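Local coordinates for DUF1285 domain-containing protein (Shewanella baltica, PDB 2RA9) that is of unknown function but, as a member of a family with a new fold built from repeated structural motifs, may take part in signal transduction, at residues Phe84-Pro89 against Glu141-Asp146; His90-Val95 against Asn105-Gln110; Leu79-Phe84 against Arg132-Asn137. All blocks are in the same frame, centred on the assembly; numbering follows the deposited sequence. Where two conformers were deposited one is given.

Contact 1. Residues Phe84-Pro89 against Glu141-Asp146. With NA (sodium ion), chain B.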
loop_
_atom_site.group_PDB
_atom_site.type_symbol
_atom_site.label_atom_id
_atom_site.label_comp_id
_atom_site.label_asym_id
_atom_site.label_seq_id
_atom_site.Cartn_x
_atom_site.Cartn_y
_atom_site.Cartn_z
ATOM N N PHE A 84 8.853 -6.164 6.063
ATOM C CA PHE A 84 9.769 -5.106 5.732
ATOM C C PHE A 84 11.186 -5.532 6.134
ATOM O O PHE A 84 11.356 -6.407 7.001
ATOM C CB PHE A 84 9.368 -3.772 6.398
ATOM C CG PHE A 84 9.434 -3.820 7.905
ATOM C CD1 PHE A 84 10.636 -3.640 8.547
ATOM C CD2 PHE A 84 8.307 -4.075 8.675
ATOM C CE1 PHE A 84 10.740 -3.740 9.933
ATOM C CE2 PHE A 84 8.428 -4.164 10.071
ATOM C CZ PHE A 84 9.687 -3.996 10.657
ATOM N N GLU A 85 12.168 -4.903 5.516
ATOM C CA GLU A 85 13.573 -5.077 5.877
ATOM C C GLU A 85 14.364 -3.883 5.377
ATOM O O GLU A 85 14.003 -3.256 4.380
ATOM C CB GLU A 85 14.114 -6.378 5.226
ATOM C CG GLU A 85 15.573 -6.690 5.480
ATOM C CD GLU A 85 16.030 -7.940 4.759
ATOM O OE1 GLU A 85 15.506 -8.236 3.658
ATOM O OE2 GLU A 85 16.939 -8.613 5.290
ATOM N N ARG A 86 15.438 -3.520 6.081
ATOM C CA ARG A 86 16.426 -2.594 5.494
ATOM C C ARG A 86 17.392 -3.373 4.598
ATOM O O ARG A 86 17.867 -4.444 4.989
ATOM C CB ARG A 86 17.236 -1.907 6.592
ATOM C CG ARG A 86 16.431 -0.985 7.452
ATOM C CD ARG A 86 17.281 -0.295 8.470
ATOM N NE ARG A 86 16.495 0.257 9.584
ATOM C CZ ARG A 86 16.192 1.535 9.746
ATOM N NH1 ARG A 86 16.591 2.484 8.889
ATOM N NH2 ARG A 86 15.528 1.895 10.811
ATOM N N ALA A 87 17.701 -2.831 3.428
ATOM C CA ALA A 87 18.749 -3.391 2.573
ATOM C C ALA A 87 20.089 -3.414 3.302
ATOM O O ALA A 87 20.843 -4.405 3.209
ATOM C CB ALA A 87 18.864 -2.572 1.258
ATOM N N GLN A 88 20.392 -2.308 3.998
ATOM C CA GLN A 88 21.623 -2.202 4.773
ATOM C C GLN A 88 21.325 -1.515 6.106
ATOM O O GLN A 88 20.299 -0.830 6.243
ATOM C CB GLN A 88 22.702 -1.426 4.006
ATOM C CG GLN A 88 23.086 -2.023 2.632
ATOM C CD GLN A 88 22.259 -1.476 1.473
ATOM O OE1 GLN A 88 21.438 -0.571 1.638
ATOM N NE2 GLN A 88 22.489 -2.023 0.280
ATOM N N PRO A 89 22.216 -1.699 7.105
ATOM C CA PRO A 89 21.971 -0.994 8.338
ATOM C C PRO A 89 21.692 0.454 8.052
ATOM O O PRO A 89 22.355 1.068 7.193
ATOM C CB PRO A 89 23.287 -1.203 9.100
ATOM C CG PRO A 89 23.675 -2.563 8.672
ATOM C CD PRO A 89 23.431 -2.518 7.201
ATOM N N GLU A 141 12.177 -1.399 14.950
ATOM C CA GLU A 141 13.127 -1.115 13.847
ATOM C C GLU A 141 13.694 0.299 13.862
ATOM O O GLU A 141 14.749 0.562 13.277
ATOM C CB GLU A 141 12.423 -1.320 12.486
ATOM C CG GLU A 141 13.334 -1.239 11.266
ATOM C CD GLU A 141 14.442 -2.282 11.291
ATOM O OE1 GLU A 141 14.173 -3.425 11.670
ATOM O OE2 GLU A 141 15.603 -1.959 10.962
ATOM N N PHE A 142 12.990 1.238 14.471
ATOM C CA PHE A 142 13.388 2.645 14.449
ATOM C C PHE A 142 14.854 2.794 14.882
ATOM O O PHE A 142 15.307 2.129 15.819
ATOM C CB PHE A 142 12.507 3.443 15.410
ATOM C CG PHE A 142 12.894 4.888 15.536
ATOM C CD1 PHE A 142 12.478 5.818 14.600
ATOM C CD2 PHE A 142 13.651 5.318 16.605
ATOM C CE1 PHE A 142 12.839 7.136 14.707
ATOM C CE2 PHE A 142 14.001 6.665 16.734
ATOM C CZ PHE A 142 13.598 7.560 15.788
ATOM N N ASN A 143 15.569 3.671 14.163
ATOM C CA ASN A 143 16.927 4.116 14.473
ATOM C C ASN A 143 16.857 5.632 14.547
ATOM O O ASN A 143 16.218 6.252 13.718
ATOM C CB ASN A 143 17.955 3.789 13.355
ATOM C CG ASN A 143 18.202 2.287 13.157
ATOM O OD1 ASN A 143 17.796 1.427 13.959
ATOM N ND2 ASN A 143 18.919 1.980 12.123
ATOM N N LEU A 144 17.594 6.223 15.478
ATOM C CA LEU A 144 17.688 7.692 15.517
ATOM C C LEU A 144 18.089 8.311 14.179
ATOM O O LEU A 144 17.638 9.425 13.816
ATOM C CB LEU A 144 18.639 8.144 16.616
ATOM C CG LEU A 144 18.237 9.512 17.223
ATOM C CD1 LEU A 144 16.720 9.615 17.641
ATOM C CD2 LEU A 144 19.104 9.832 18.378
ATOM N N SER A 145 18.914 7.594 13.418
ATOM C CA SER A 145 19.316 8.097 12.092
ATOM C C SER A 145 18.161 8.277 11.107
ATOM O O SER A 145 18.298 8.979 10.118
ATOM C CB SER A 145 20.373 7.200 11.463
ATOM O OG SER A 145 19.867 5.892 11.306
ATOM N N ASP A 146 17.034 7.635 11.370
ATOM C CA ASP A 146 15.869 7.742 10.475
ATOM C C ASP A 146 15.321 9.166 10.410
ATOM O O ASP A 146 14.607 9.521 9.460
ATOM C CB ASP A 146 14.771 6.778 10.922
ATOM C CG ASP A 146 15.099 5.354 10.626
ATOM O OD1 ASP A 146 15.867 5.085 9.642
ATOM O OD2 ASP A 146 14.615 4.486 11.382
HETATM NA NA NA B . 15.042 0.592 17.443
HETATM O O HOH W 1 15.686 -4.499 8.724
HETATM O O HOH W 2 15.326 -0.885 19.326
HETATM O O HOH W 3 16.716 -0.794 16.488
HETATM O O HOH W 4 12.953 1.270 18.441
#

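Contact 2. Residues His90-Val95 against Asn105-Gln110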
loop_
_atom_site.group_PDB
_atom_site.type_symbol
_atom_site.label_atom_id
_atom_site.label_comp_id
_atom_site.label_asym_id
_atom_site.label_seq_id
_atom_site.Cartn_x
_atom_site.Cartn_y
_atom_site.Cartn_z
ATOM N N HIS A 90 20.663 0.984 8.709
ATOM C CA HIS A 90 20.306 2.397 8.625
ATOM C C HIS A 90 19.735 2.845 7.294
ATOM O O HIS A 90 19.418 4.010 7.140
ATOM C CB HIS A 90 21.458 3.327 9.045
ATOM C CG HIS A 90 21.954 3.043 10.424
ATOM N ND1 HIS A 90 21.492 3.711 11.533
ATOM C CD2 HIS A 90 22.811 2.103 10.875
ATOM C CE1 HIS A 90 22.084 3.222 12.610
ATOM N NE2 HIS A 90 22.877 2.238 12.234
ATOM N N SER A 91 19.505 1.906 6.385
ATOM C CA SER A 91 18.985 2.257 5.082
ATOM C C SER A 91 17.466 2.458 5.099
ATOM O O SER A 91 16.781 2.231 6.106
ATOM C CB SER A 91 19.381 1.200 4.041
ATOM O OG SER A 91 18.556 0.056 4.110
ATOM N N LEU A 92 16.951 2.941 3.980
ATOM C CA LEU A 92 15.535 2.944 3.705
ATOM C C LEU A 92 15.024 1.517 3.674
ATOM O O LEU A 92 15.800 0.555 3.662
ATOM C CB LEU A 92 15.252 3.655 2.378
ATOM C CG LEU A 92 15.606 5.134 2.291
ATOM C CD1 LEU A 92 15.384 5.657 0.887
ATOM C CD2 LEU A 92 14.853 5.975 3.288
ATOM N N LEU A 93 13.700 1.366 3.683
ATOM C CA LEU A 93 13.109 0.050 3.815
ATOM C C LEU A 93 12.653 -0.486 2.468
ATOM O O LEU A 93 12.233 0.279 1.590
ATOM C CB LEU A 93 11.890 0.093 4.713
ATOM C CG LEU A 93 12.012 0.419 6.182
ATOM C CD1 LEU A 93 10.573 0.448 6.783
ATOM C CD2 LEU A 93 12.832 -0.604 6.839
ATOM N N ASN A 94 12.728 -1.800 2.354
ATOM C CA ASN A 94 11.952 -2.556 1.379
ATOM C C ASN A 94 10.744 -3.078 2.130
ATOM O O ASN A 94 10.892 -3.593 3.250
ATOM C CB ASN A 94 12.738 -3.748 0.839
ATOM C CG ASN A 94 13.945 -3.328 0.022
ATOM O OD1 ASN A 94 13.884 -2.392 -0.768
ATOM N ND2 ASN A 94 15.069 -4.020 0.231
ATOM N N VAL A 95 9.543 -2.946 1.550
ATOM C CA VAL A 95 8.329 -3.525 2.153
ATOM C C VAL A 95 7.626 -4.403 1.176
ATOM O O VAL A 95 7.729 -4.192 -0.048
ATOM C CB VAL A 95 7.356 -2.474 2.731
ATOM C CG1 VAL A 95 8.132 -1.465 3.634
ATOM C CG2 VAL A 95 6.579 -1.708 1.595
ATOM N N ASN A 105 12.888 1.784 -1.224
ATOM C CA ASN A 105 13.180 3.151 -0.860
ATOM C C ASN A 105 12.115 3.796 0.014
ATOM O O ASN A 105 11.843 4.995 -0.066
ATOM C CB ASN A 105 13.460 3.979 -2.126
ATOM C CG ASN A 105 14.584 3.394 -2.937
ATOM O OD1 ASN A 105 15.641 3.063 -2.386
ATOM N ND2 ASN A 105 14.369 3.239 -4.254
ATOM N N VAL A 106 11.571 3.003 0.924
ATOM C CA VAL A 106 10.475 3.473 1.752
ATOM C C VAL A 106 11.014 4.141 3.005
ATOM O O VAL A 106 11.865 3.583 3.679
ATOM C CB VAL A 106 9.505 2.322 2.096
ATOM C CG1 VAL A 106 8.354 2.814 3.000
ATOM C CG2 VAL A 106 8.942 1.734 0.831
ATOM N N ASP A 107 10.528 5.345 3.272
ATOM C CA ASP A 107 11.139 6.256 4.241
ATOM C C ASP A 107 10.296 6.362 5.530
ATOM O O ASP A 107 9.236 6.960 5.545
ATOM C CB ASP A 107 11.324 7.620 3.603
ATOM C CG ASP A 107 12.154 8.572 4.428
ATOM O OD1 ASP A 107 12.527 8.221 5.576
ATOM O OD2 ASP A 107 12.414 9.701 3.912
ATOM N N ILE A 108 10.802 5.763 6.600
ATOM C CA ILE A 108 10.181 5.812 7.918
ATOM C C ILE A 108 9.826 7.242 8.334
ATOM O O ILE A 108 8.801 7.483 8.947
ATOM C CB ILE A 108 11.132 5.130 8.982
ATOM C CG1 ILE A 108 11.108 3.594 8.827
ATOM C CG2 ILE A 108 10.747 5.522 10.396
ATOM C CD1 ILE A 108 12.310 2.863 9.442
ATOM N N LYS A 109 10.694 8.200 8.014
ATOM C CA LYS A 109 10.509 9.598 8.379
ATOM C C LYS A 109 9.213 10.200 7.810
ATOM O O LYS A 109 8.657 11.161 8.354
ATOM C CB LYS A 109 11.718 10.364 7.842
ATOM C CG LYS A 109 11.822 11.811 8.163
ATOM C CD LYS A 109 13.134 12.387 7.589
ATOM C CE LYS A 109 13.233 12.246 6.061
ATOM N NZ LYS A 109 12.014 12.737 5.338
ATOM N N GLN A 110 8.756 9.633 6.698
ATOM C CA GLN A 110 7.573 10.132 6.003
ATOM C C GLN A 110 6.290 9.409 6.401
ATOM O O GLN A 110 5.228 9.600 5.812
ATOM C CB GLN A 110 7.787 10.008 4.502
ATOM C CG GLN A 110 8.913 10.925 3.966
ATOM C CD GLN A 110 9.167 10.680 2.493
ATOM O OE1 GLN A 110 8.229 10.639 1.696
ATOM N NE2 GLN A 110 10.432 10.480 2.131
HETATM O O HOH W 5 15.036 -0.149 -0.691
#

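Contact 3. Residues Leu79-Phe84 against Arg132-Asn137. With EDO (1,2-ethanediol), chain I; EDO (1,2-ethanediol), chain D.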
loop_
_atom_site.group_PDB
_atom_site.type_symbol
_atom_site.label_atom_id
_atom_site.label_comp_id
_atom_site.label_asym_id
_atom_site.label_seq_id
_atom_site.Cartn_x
_atom_site.Cartn_y
_atom_site.Cartn_z
ATOM N N LEU A 79 -2.988 -0.737 -0.013
ATOM C CA LEU A 79 -2.071 -1.833 0.195
ATOM C C LEU A 79 -1.874 -2.034 1.695
ATOM O O LEU A 79 -1.840 -1.073 2.449
ATOM C CB LEU A 79 -0.741 -1.522 -0.465
ATOM C CG LEU A 79 -0.765 -1.523 -2.002
ATOM C CD1 LEU A 79 0.408 -0.857 -2.576
ATOM C CD2 LEU A 79 -0.941 -2.947 -2.554
ATOM N N LEU A 80 -1.769 -3.299 2.115
ATOM C CA LEU A 80 -1.476 -3.655 3.492
ATOM C C LEU A 80 -0.044 -4.230 3.537
ATOM O O LEU A 80 0.246 -5.293 2.958
ATOM C CB LEU A 80 -2.459 -4.730 3.969
ATOM C CG LEU A 80 -2.344 -5.052 5.475
ATOM C CD1 LEU A 80 -3.020 -3.981 6.291
ATOM C CD2 LEU A 80 -2.900 -6.437 5.775
ATOM N N ILE A 81 0.821 -3.541 4.255
ATOM C CA ILE A 81 2.201 -3.946 4.435
ATOM C C ILE A 81 2.290 -5.062 5.478
ATOM O O ILE A 81 1.838 -4.918 6.604
ATOM C CB ILE A 81 3.074 -2.769 4.833
ATOM C CG1 ILE A 81 3.207 -1.792 3.648
ATOM C CG2 ILE A 81 4.469 -3.273 5.318
ATOM C CD1 ILE A 81 3.807 -0.410 3.960
ATOM N N VAL A 82 2.893 -6.184 5.117
ATOM C CA VAL A 82 2.956 -7.348 6.012
ATOM C C VAL A 82 4.407 -7.710 6.381
ATOM O O VAL A 82 4.623 -8.487 7.316
ATOM C CB VAL A 82 2.205 -8.540 5.443
ATOM C CG1 VAL A 82 0.747 -8.187 5.259
ATOM C CG2 VAL A 82 2.812 -9.114 4.110
ATOM N N ASP A 83 5.394 -7.149 5.685
ATOM C CA ASP A 83 6.812 -7.422 5.973
ATOM C C ASP A 83 7.652 -6.263 5.511
ATOM O O ASP A 83 7.231 -5.458 4.662
ATOM C CB ASP A 83 7.235 -8.729 5.272
ATOM C CG ASP A 83 8.411 -9.426 5.928
ATOM O OD1 ASP A 83 8.921 -8.961 6.959
ATOM O OD2 ASP A 83 8.826 -10.465 5.370
ATOM N N PHE A 84 8.853 -6.164 6.063
ATOM C CA PHE A 84 9.769 -5.106 5.732
ATOM C C PHE A 84 11.186 -5.532 6.134
ATOM O O PHE A 84 11.356 -6.407 7.001
ATOM C CB PHE A 84 9.368 -3.772 6.398
ATOM C CG PHE A 84 9.434 -3.820 7.905
ATOM C CD1 PHE A 84 10.636 -3.640 8.547
ATOM C CD2 PHE A 84 8.307 -4.075 8.675
ATOM C CE1 PHE A 84 10.740 -3.740 9.933
ATOM C CE2 PHE A 84 8.428 -4.164 10.071
ATOM C CZ PHE A 84 9.687 -3.996 10.657
ATOM N N ARG A 132 -1.187 -5.469 11.436
ATOM C CA ARG A 132 -1.066 -5.643 12.860
ATOM C C ARG A 132 0.105 -6.522 13.226
ATOM O O ARG A 132 0.791 -6.234 14.210
ATOM C CB ARG A 132 -2.346 -6.258 13.464
ATOM C CG ARG A 132 -3.565 -5.314 13.632
ATOM C CD ARG A 132 -3.248 -3.856 13.610
ATOM N NE ARG A 132 -4.327 -3.049 14.192
ATOM C CZ ARG A 132 -4.498 -2.832 15.497
ATOM N NH1 ARG A 132 -3.669 -3.349 16.399
ATOM N NH2 ARG A 132 -5.506 -2.074 15.907
ATOM N N ALA A 133 0.368 -7.561 12.445
ATOM C CA ALA A 133 1.396 -8.535 12.790
ATOM C C ALA A 133 2.815 -8.011 12.649
ATOM O O ALA A 133 3.743 -8.639 13.185
ATOM C CB ALA A 133 1.224 -9.846 11.996
ATOM N N CYS A 134 3.035 -6.872 11.944
ATOM C CA CYS A 134 4.376 -6.326 11.824
ATOM C C CYS A 134 4.571 -5.035 12.633
ATOM O O CYS A 134 5.669 -4.454 12.622
ATOM C CB CYS A 134 4.759 -6.157 10.356
ATOM S SG CYS A 134 4.003 -4.814 9.483
ATOM N N TYR A 135 3.517 -4.610 13.337
ATOM C CA TYR A 135 3.556 -3.312 14.010
ATOM C C TYR A 135 4.653 -3.213 15.042
ATOM O O TYR A 135 5.437 -2.266 15.017
ATOM C CB TYR A 135 2.205 -3.006 14.656
ATOM C CG TYR A 135 2.155 -1.658 15.344
ATOM C CD1 TYR A 135 2.164 -0.501 14.593
ATOM C CD2 TYR A 135 2.131 -1.539 16.727
ATOM C CE1 TYR A 135 2.102 0.741 15.186
ATOM C CE2 TYR A 135 2.089 -0.296 17.336
ATOM C CZ TYR A 135 2.071 0.852 16.548
ATOM O OH TYR A 135 1.997 2.120 17.085
ATOM N N TYR A 136 4.686 -4.142 15.984
ATOM C CA TYR A 136 5.707 -4.092 17.017
ATOM C C TYR A 136 7.092 -4.198 16.434
ATOM O O TYR A 136 7.987 -3.509 16.883
ATOM C CB TYR A 136 5.498 -5.200 18.081
ATOM C CG TYR A 136 4.226 -5.071 18.907
ATOM C CD1 TYR A 136 3.821 -3.869 19.467
ATOM C CD2 TYR A 136 3.441 -6.183 19.164
ATOM C CE1 TYR A 136 2.641 -3.772 20.207
ATOM C CE2 TYR A 136 2.246 -6.084 19.881
ATOM C CZ TYR A 136 1.866 -4.885 20.442
ATOM O OH TYR A 136 0.665 -4.791 21.162
ATOM N N ASN A 137 7.285 -5.048 15.434
ATOM C CA ASN A 137 8.586 -5.143 14.790
ATOM C C ASN A 137 9.001 -3.795 14.155
ATOM O O ASN A 137 10.181 -3.405 14.177
ATOM C CB ASN A 137 8.606 -6.269 13.748
ATOM C CG ASN A 137 8.542 -7.657 14.356
ATOM O OD1 ASN A 137 8.987 -7.898 15.493
ATOM N ND2 ASN A 137 7.994 -8.606 13.572
HETATM C C1 EDO I . -0.067 -5.916 17.096
HETATM O O1 EDO I . -0.186 -6.735 18.253
HETATM C C2 EDO I . -0.399 -4.478 17.431
HETATM O O2 EDO I . -0.820 -3.816 16.241
HETATM C C1 EDO D . 7.806 -7.872 9.681
HETATM O O1 EDO D . 7.164 -8.142 10.925
HETATM C C2 EDO D . 9.309 -7.796 9.872
HETATM O O2 EDO D . 9.851 -9.115 9.938
#

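Contact 1. Residues Phe84-Pro89 against Glu141-Asp146
The guanidinium of Arg86 reaches across from segment 84-89 and spends all three of its nitrogens on residues 141-146. Its NH1 and NH2 grip the carboxylate of Asp146 end-on: NH1 lies 2.8 Å from Asp146 OD1 and NH2 2.8 Å from Asp146 OD2, both along syn lone pairs and almost straight (170°), with the two planes only 7° apart. Side-on, NE gives a 2.8 Å bond to the anti lone pair of Glu141 OE2, while NH2 also donates to the backbone O of Glu141 at 2.9 Å, approaching from above that carbonyl plane. The side-chain amide of Asn143 lies flat over one face of the guanidinium, the planes 3° apart.

An extended Arg86 chain meets a Glu141 chain bent at chi2, its CG anti to the backbone N, which brings OE2 beside NE and lays Glu141 CG 3.8 Å from Phe84 CE1. In the second shell, Asn143 N donates to Asp146 OD2 at 3.1 Å, so that oxygen has two donors and the carboxylate is steadied. Arg86 NH1 also bonds to the backbone O of Ser91. Next to this network, Phe142 O binds the sodium ion at 2.2 Å, together with three waters and the backbone O of Asn140. One cation set between two carboxylates and two carbonyls should favour ionised acids, and the bridge ties the C-terminal loop to the sheet.

Contact 2. Residues His90-Val95 against Asn105-Gln110
Asn94 OD1 is gripped by two partners: a water that donates to it at 2.5 Å, and His104 ND1. Asn105 N donates to the same water, which so links the two chains. Beside it the backbones pair reciprocally: Leu93 N gives a nearly straight bond (171°) to a lone pair of Val106 O at 2.9 Å, and Leu93 O takes one from Val106 N, also at 2.9 Å. This is an antiparallel hydrogen-bonded bridge. Asn105, with positive phi (60°), also faces Leu93, which makes a G1 beta bulge.

Leu92 lies along the other chain, CD1 3.8 Å from Asn105 CA and CD2 3.8 Å from Asp107 CA. From Leu93, CD1 crosses obliquely to Ile108 CG1 at 3.8 Å, while Val106 CB packs 3.4 Å from Leu93 O. Past the bulge, Asp107 OD1 accepts from Lys109 N to form an Asx turn, and Asp107 OD2 takes a 2.8 Å bond from Gln110 NE2.

The pairing closes the open end of the hairpin of strands 93-97 and 102-106; at Asn105 the chain turns a corner, and Val106 still pairs with Leu93. Leu93 and Ile108 both touch Arg86 of segment 84-89, and Val106 packs on Leu120 of strand 118-121.

Contact 3. Residues Leu79-Phe84 against Arg132-Asn137
Two first torsions in the crowded position, with the outer atom between backbone N and carbonyl carbon, set up this packing: Phe84 (chi1 64°) swings its ring toward the start of helix 135-141, and Cys134 (chi1 74°) turns its sulfur back to the strand. Cys134 SG thereby comes 3.6 Å from the backbone O of Ile81, and its CB sits 3.8 Å from Val82 O, so the thiol lies against main chain more than against side chains; Ile81 CG2 is the apolar neighbour, at 4.5 Å from SG. The backbones are closest here, between Val82 and Cys134.

The Phe84 ring enters rim first. CE2 and CZ point at the backbone of Cys134 and Asn137, just before and at the start of helix 135-141: CZ is 3.6 Å from Asn137 C, and CE2 is 3.8 Å from Cys134 O, both near the ring plane. CE2 also meets Cys134 CB, and CZ the CB of Asn137, in van der Waals contact.

A 1,2-ethanediol, probably from the crystallisation liquor, lies over one face of the ring, its C2 offset toward the rim. Asn137 ND2 donates to its O1 at 2.8 Å in a nearly straight bond (172°), and its O2 makes a weak bond to Asp83 OD1. That same OD1 accepts from Phe84 N at 2.9 Å. The diol thus bridges strand and helix at the surface.

Behind the contact, Ile81 reaches Leu120 and Leu130, and Phe84 touches Val95, joining it to the sheet core. Val82 and Asp83 both face Ser96, a classic beta bulge in strand 79-86. Helix 135-141, following strand 127-130, thus starts across its parallel neighbour 79-86 in a mixed six-stranded sheet of strand order 3-2-1-6-5-4, which the chain's other sheet repeats, consistent with the family's repeated motifs.

How the contacts relate
Strand 79-86 runs through both contact 1 and contact 3, which share Phe84 and fasten its successive parts to the loop that follows helix 135-141 and to the start of that helix. Contact 2 is nested inside the chain loops they close and binds the neighbouring strand 93-97 to the sheet's edge. Contact 1 lies at the surface and works by charge; contact 2 is partly buried and combines backbone bonds with aliphatic packing; contact 3, also partly buried, relies on van der Waals packing of a ring and a thiol. Contacts 1 and 2 touch, with a probable hydrogen bond between Ser145 OG and His90 ND1, whereas Val95 packs on Ile81 and Phe84 between contacts 2 and 3.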